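Aspartate-semialdehyde dehydrogenase (Candida albicans, PDB 3HSK) catalyses the NADPH-dependent reductive dephosphorylation of 4-phospho-L-aspartate to L-aspartate semialdehyde, the second step toward methionine and threonine. Local coordinates at residues 170-178 with 227-238. Sequence-based numbering, arbitrary orientation.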
ATOM      1  N   SER A 170       4.960  19.691  -9.338  1.00 49.36           N
ATOM      2  CA  SER A 170       4.216  18.707  -8.541  1.00 50.32           C
ATOM      3  C   SER A 170       5.155  17.886  -7.674  1.00 50.86           C
ATOM      4  O   SER A 170       6.350  17.779  -7.967  1.00 51.44           O
ATOM      5  CB  SER A 170       3.414  17.764  -9.438  1.00 50.34           C
ATOM      6  OG  SER A 170       2.072  18.188  -9.549  1.00 50.98           O
ATOM      7  N   ASN A 171       4.607  17.304  -6.611  1.00 51.25           N
ATOM      8  CA  ASN A 171       5.369  16.410  -5.731  1.00 51.72           C
ATOM      9  C   ASN A 171       5.776  15.079  -6.376  1.00 51.32           C
ATOM     10  O   ASN A 171       5.157  14.617  -7.328  1.00 51.22           O
ATOM     11  CB  ASN A 171       4.584  16.142  -4.442  1.00 52.15           C
ATOM     12  CG  ASN A 171       3.097  15.936  -4.694  1.00 53.75           C
ATOM     13  OD1 ASN A 171       2.431  16.795  -5.287  1.00 56.01           O
ATOM     14  ND2 ASN A 171       2.565  14.802  -4.239  1.00 54.37           N
ATOM     15  N   CYS A 172       6.826  14.475  -5.822  1.00 51.30           N
ATOM     16  CA  CYS A 172       7.317  13.150  -6.198  1.00 50.40           C
ATOM     17  C   CYS A 172       6.204  12.082  -6.291  1.00 49.49           C
ATOM     18  O   CYS A 172       6.240  11.226  -7.177  1.00 49.40           O
ATOM     19  CB  CYS A 172       8.388  12.716  -5.189  1.00 50.72           C
ATOM     20  SG  CYS A 172       9.929  12.055  -5.901  1.00 52.62           S
ATOM     21  N   SER A 173       5.227  12.142  -5.380  1.00 48.04           N
ATOM     22  CA  SER A 173       4.092  11.206  -5.351  1.00 46.78           C
ATOM     23  C   SER A 173       3.113  11.385  -6.505  1.00 45.68           C
ATOM     24  O   SER A 173       2.669  10.403  -7.108  1.00 45.44           O
ATOM     25  CB  SER A 173       3.318  11.334  -4.039  1.00 46.73           C
ATOM     26  OG  SER A 173       4.006  10.684  -2.998  1.00 47.93           O
ATOM     27  N   THR A 174       2.738  12.634  -6.774  1.00 44.22           N
ATOM     28  CA  THR A 174       1.877  12.946  -7.909  1.00 42.79           C
ATOM     29  C   THR A 174       2.591  12.565  -9.198  1.00 41.98           C
ATOM     30  O   THR A 174       2.025  11.878 -10.045  1.00 41.82           O
ATOM     31  CB  THR A 174       1.470  14.444  -7.942  1.00 42.92           C
ATOM     32  OG1 THR A 174       0.886  14.817  -6.687  1.00 42.45           O
ATOM     33  CG2 THR A 174       0.459  14.694  -9.049  1.00 42.11           C
ATOM     34  N   ALA A 175       3.845  12.996  -9.316  1.00 41.09           N
ATOM     35  CA  ALA A 175       4.678  12.715 -10.481  1.00 40.52           C
ATOM     36  C   ALA A 175       4.824  11.216 -10.771  1.00 40.25           C
ATOM     37  O   ALA A 175       4.805  10.799 -11.934  1.00 40.30           O
ATOM     38  CB  ALA A 175       6.037  13.382 -10.334  1.00 40.35           C
ATOM     39  N   GLY A 176       4.958  10.412  -9.719  1.00 39.85           N
ATOM     40  CA  GLY A 176       5.021   8.959  -9.861  1.00 39.17           C
ATOM     41  C   GLY A 176       3.716   8.355 -10.363  1.00 38.91           C
ATOM     42  O   GLY A 176       3.722   7.414 -11.166  1.00 38.47           O
ATOM     43  N   LEU A 177       2.596   8.896  -9.890  1.00 38.28           N
ATOM     44  CA  LEU A 177       1.290   8.396 -10.290  1.00 38.22           C
ATOM     45  C   LEU A 177       1.009   8.658 -11.769  1.00 38.00           C
ATOM     46  O   LEU A 177       0.623   7.742 -12.489  1.00 37.70           O
ATOM     47  CB  LEU A 177       0.169   8.974  -9.415  1.00 38.23           C
ATOM     48  CG  LEU A 177      -1.269   8.562  -9.776  1.00 38.72           C
ATOM     49  CD1 LEU A 177      -1.448   7.031  -9.871  1.00 38.03           C
ATOM     50  CD2 LEU A 177      -2.278   9.165  -8.798  1.00 38.36           C
ATOM     51  N   VAL A 178       1.227   9.895 -12.214  1.00 37.84           N
ATOM     52  CA  VAL A 178       0.875  10.300 -13.587  1.00 37.88           C
ATOM     53  C   VAL A 178       1.868   9.834 -14.651  1.00 38.05           C
ATOM     54  O   VAL A 178       1.497   9.675 -15.822  1.00 38.03           O
ATOM     55  CB  VAL A 178       0.631  11.839 -13.718  1.00 37.77           C
ATOM     56  CG1 VAL A 178      -0.535  12.278 -12.841  1.00 37.27           C
ATOM     57  CG2 VAL A 178       1.891  12.641 -13.402  1.00 37.38           C
ATOM     58  N   GLU A 227      -1.589  14.827   1.719  1.00 37.46           N
ATOM     59  CA  GLU A 227      -1.024  14.078   0.583  1.00 37.23           C
ATOM     60  C   GLU A 227      -2.078  13.495  -0.364  1.00 37.02           C
ATOM     61  O   GLU A 227      -1.900  13.528  -1.586  1.00 36.57           O
ATOM     62  CB  GLU A 227      -0.085  12.963   1.074  1.00 37.43           C
ATOM     63  CG  GLU A 227       0.888  12.412   0.020  1.00 37.94           C
ATOM     64  CD  GLU A 227       2.077  13.325  -0.238  1.00 39.17           C
ATOM     65  OE1 GLU A 227       2.070  14.480   0.242  1.00 40.25           O
ATOM     66  OE2 GLU A 227       3.026  12.888  -0.924  1.00 39.35           O
ATOM     67  N   GLU A 228      -3.163  12.966   0.204  1.00 36.95           N
ATOM     68  CA  GLU A 228      -4.220  12.315  -0.579  1.00 37.25           C
ATOM     69  C   GLU A 228      -5.034  13.313  -1.420  1.00 37.87           C
ATOM     70  O   GLU A 228      -5.276  13.075  -2.603  1.00 37.43           O
ATOM     71  CB  GLU A 228      -5.114  11.451   0.321  1.00 36.94           C
ATOM     72  CG  GLU A 228      -4.390  10.204   0.855  1.00 36.83           C
ATOM     73  CD  GLU A 228      -5.023   9.582   2.084  1.00 35.84           C
ATOM     74  OE1 GLU A 228      -6.147   9.956   2.469  1.00 36.00           O
ATOM     75  OE2 GLU A 228      -4.385   8.693   2.675  1.00 36.11           O
ATOM     76  N   ASP A 229      -5.421  14.436  -0.812  1.00 38.60           N
ATOM     77  CA  ASP A 229      -6.099  15.517  -1.535  1.00 39.74           C
ATOM     78  C   ASP A 229      -5.220  16.071  -2.660  1.00 39.87           C
ATOM     79  O   ASP A 229      -5.689  16.273  -3.778  1.00 39.97           O
ATOM     80  CB  ASP A 229      -6.522  16.628  -0.571  1.00 39.90           C
ATOM     81  CG  ASP A 229      -7.637  16.192   0.367  1.00 42.28           C
ATOM     82  OD1 ASP A 229      -8.355  15.212   0.056  1.00 43.97           O
ATOM     83  OD2 ASP A 229      -7.802  16.829   1.429  1.00 45.51           O
ATOM     84  N   LYS A 230      -3.946  16.290  -2.344  1.00 40.17           N
ATOM     85  CA  LYS A 230      -2.914  16.656  -3.309  1.00 40.62           C
ATOM     86  C   LYS A 230      -2.930  15.690  -4.491  1.00 40.68           C
ATOM     87  O   LYS A 230      -3.133  16.091  -5.636  1.00 40.90           O
ATOM     88  CB  LYS A 230      -1.555  16.587  -2.614  1.00 40.79           C
ATOM     89  CG  LYS A 230      -0.501  17.549  -3.103  1.00 42.10           C
ATOM     90  CD  LYS A 230       0.559  17.810  -2.024  1.00 43.91           C
ATOM     91  CE  LYS A 230       0.019  18.719  -0.896  1.00 45.38           C
ATOM     92  NZ  LYS A 230       1.080  19.240   0.022  1.00 45.35           N
ATOM     93  N   LEU A 231      -2.747  14.410  -4.189  1.00 40.81           N
ATOM     94  CA  LEU A 231      -2.681  13.350  -5.188  1.00 40.94           C
ATOM     95  C   LEU A 231      -3.940  13.293  -6.060  1.00 40.85           C
ATOM     96  O   LEU A 231      -3.852  13.203  -7.281  1.00 40.91           O
ATOM     97  CB  LEU A 231      -2.454  12.007  -4.486  1.00 41.09           C
ATOM     98  CG  LEU A 231      -1.465  10.991  -5.059  1.00 41.25           C
ATOM     99  CD1 LEU A 231      -0.196  11.668  -5.476  1.00 41.81           C
ATOM    100  CD2 LEU A 231      -1.154   9.935  -4.023  1.00 41.13           C
ATOM    101  N   GLU A 232      -5.103  13.361  -5.422  1.00 40.72           N
ATOM    102  CA  GLU A 232      -6.381  13.280  -6.118  1.00 40.79           C
ATOM    103  C   GLU A 232      -6.688  14.502  -6.994  1.00 40.97           C
ATOM    104  O   GLU A 232      -7.166  14.355  -8.118  1.00 41.09           O
ATOM    105  CB  GLU A 232      -7.513  13.033  -5.122  1.00 40.62           C
ATOM    106  CG  GLU A 232      -7.469  11.640  -4.511  1.00 40.30           C
ATOM    107  CD  GLU A 232      -8.472  11.445  -3.400  1.00 40.09           C
ATOM    108  OE1 GLU A 232      -9.372  12.296  -3.236  1.00 40.15           O
ATOM    109  OE2 GLU A 232      -8.355  10.433  -2.681  1.00 39.84           O
ATOM    110  N   TRP A 233      -6.399  15.695  -6.478  1.00 40.95           N
ATOM    111  CA  TRP A 233      -6.685  16.941  -7.186  1.00 41.14           C
ATOM    112  C   TRP A 233      -5.664  17.269  -8.274  1.00 41.03           C
ATOM    113  O   TRP A 233      -6.036  17.662  -9.382  1.00 41.19           O
ATOM    114  CB  TRP A 233      -6.795  18.114  -6.202  1.00 41.38           C
ATOM    115  CG  TRP A 233      -7.381  19.335  -6.828  1.00 41.45           C
ATOM    116  CD1 TRP A 233      -8.689  19.734  -6.780  1.00 41.74           C
ATOM    117  CD2 TRP A 233      -6.689  20.314  -7.615  1.00 41.29           C
ATOM    118  NE1 TRP A 233      -8.852  20.908  -7.482  1.00 42.08           N
ATOM    119  CE2 TRP A 233      -7.642  21.285  -8.007  1.00 41.78           C
ATOM    120  CE3 TRP A 233      -5.354  20.473  -8.018  1.00 41.86           C
ATOM    121  CZ2 TRP A 233      -7.302  22.397  -8.790  1.00 41.57           C
ATOM    122  CZ3 TRP A 233      -5.015  21.580  -8.802  1.00 41.73           C
ATOM    123  CH2 TRP A 233      -5.991  22.525  -9.179  1.00 41.47           C
ATOM    124  N   GLU A 234      -4.380  17.134  -7.952  1.00 40.84           N
ATOM    125  CA  GLU A 234      -3.308  17.507  -8.879  1.00 40.67           C
ATOM    126  C   GLU A 234      -3.295  16.666 -10.152  1.00 40.56           C
ATOM    127  O   GLU A 234      -3.031  17.181 -11.239  1.00 40.36           O
ATOM    128  CB  GLU A 234      -1.944  17.428  -8.195  1.00 40.55           C
ATOM    129  CG  GLU A 234      -1.708  18.510  -7.148  1.00 41.31           C
ATOM    130  CD  GLU A 234      -0.270  18.554  -6.658  1.00 41.25           C
ATOM    131  OE1 GLU A 234       0.595  17.865  -7.237  1.00 42.77           O
ATOM    132  OE2 GLU A 234      -0.003  19.289  -5.693  1.00 42.04           O
ATOM    133  N   THR A 235      -3.574  15.373 -10.017  1.00 40.32           N
ATOM    134  CA  THR A 235      -3.572  14.478 -11.173  1.00 40.37           C
ATOM    135  C   THR A 235      -4.634  14.908 -12.202  1.00 39.85           C
ATOM    136  O   THR A 235      -4.415  14.810 -13.407  1.00 39.56           O
ATOM    137  CB  THR A 235      -3.739  12.993 -10.758  1.00 40.43           C
ATOM    138  OG1 THR A 235      -4.883  12.857  -9.920  1.00 41.83           O
ATOM    139  CG2 THR A 235      -2.540  12.520  -9.979  1.00 40.38           C
ATOM    140  N   LYS A 236      -5.762  15.416 -11.710  1.00 39.74           N
ATOM    141  CA  LYS A 236      -6.841  15.926 -12.564  1.00 39.55           C
ATOM    142  C   LYS A 236      -6.441  17.159 -13.378  1.00 39.31           C
ATOM    143  O   LYS A 236      -6.847  17.299 -14.539  1.00 39.20           O
ATOM    144  CB  LYS A 236      -8.104  16.197 -11.745  1.00 39.53           C
ATOM    145  CG  LYS A 236      -9.012  14.979 -11.601  1.00 39.60           C
ATOM    146  CD  LYS A 236     -10.225  15.265 -10.736  1.00 40.55           C
ATOM    147  CE  LYS A 236     -10.138  14.510  -9.417  1.00 42.66           C
ATOM    148  NZ  LYS A 236     -11.006  15.061  -8.338  1.00 44.95           N
ATOM    149  N   LYS A 237      -5.645  18.039 -12.771  1.00 38.75           N
ATOM    150  CA  LYS A 237      -5.122  19.213 -13.463  1.00 38.45           C
ATOM    151  C   LYS A 237      -4.028  18.838 -14.463  1.00 38.43           C
ATOM    152  O   LYS A 237      -4.016  19.336 -15.590  1.00 38.03           O
ATOM    153  CB  LYS A 237      -4.605  20.248 -12.461  1.00 38.14           C
ATOM    154  CG  LYS A 237      -3.942  21.463 -13.102  1.00 38.39           C
ATOM    155  CD  LYS A 237      -3.745  22.607 -12.107  1.00 37.90           C
ATOM    156  CE  LYS A 237      -3.320  23.881 -12.837  1.00 37.65           C
ATOM    157  NZ  LYS A 237      -3.111  25.029 -11.909  1.00 35.92           N
ATOM    158  N   ILE A 238      -3.115  17.965 -14.038  1.00 38.49           N
ATOM    159  CA  ILE A 238      -1.964  17.573 -14.854  1.00 38.90           C
ATOM    160  C   ILE A 238      -2.391  16.840 -16.122  1.00 39.34           C
ATOM    161  O   ILE A 238      -1.796  17.028 -17.180  1.00 39.77           O
ATOM    162  CB  ILE A 238      -0.963  16.715 -14.051  1.00 38.61           C
ATOM    163  CG1 ILE A 238      -0.205  17.590 -13.046  1.00 38.25           C
ATOM    164  CG2 ILE A 238       0.030  16.021 -14.976  1.00 38.33           C
ATOM    165  CD1 ILE A 238       0.281  16.830 -11.832  1.00 36.26           C
TER
HETATM  166  O   HOH W   1       5.357  13.272  -2.180  1.00 58.66           O
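Thr174 and Leu231 bring helices 172-188 and 227-238 together, their CA atoms 5.3 Å apart, where the short axes cross at -47° with a closest approach of 9.4 Å. This is knobs-into-holes packing: the side chain of Thr174 enters the hole formed by Leu231, Glu234, Thr235 and Ile238. It joins the first turns of helix 172-188, which opens with Cys172, the predicted acyl-thioester nucleophile, to helix 227-238, in the dimerisation domain. A chi1 of -54° sets OG1 of Thr174 beside the backbone N and leaves CG2 anti to it; the methyl thereby meets Ile238 CD1, 3.5 Å away, and the hydroxyl faces the Glu234 carboxylate. On the other flank, Leu231 CD1 presses against the backbone of that same turn, a close carbon pair at 3.4 Å from Thr174 CA. Further along, Thr235 CG2 touches both Leu177 CD2 and, at 3.5 Å, Val178 CG1.

The polar part centres on buried Glu234, which reaches out straight past CG. Ser170 OG donates to Glu234 OE1 over 2.8 Å, approaching 45° out of the carboxylate plane. The other oxygen, OE2, forms a salt bridge with Arg128, which probably favours the charged carboxylate. Asn171, at the N-cap of helix 172-188, lies beside Glu234.

Nearer the active site, where Ser173 lies close to the predicted proton acceptor His272, Glu227 folds at its second torsion and brings OE2 toward Ser173; Gln200 NE2 also bonds this oxygen. A water bridges the helices here, bonded to Ser173 OG and donating to Glu227 OE2 at 2.7 Å.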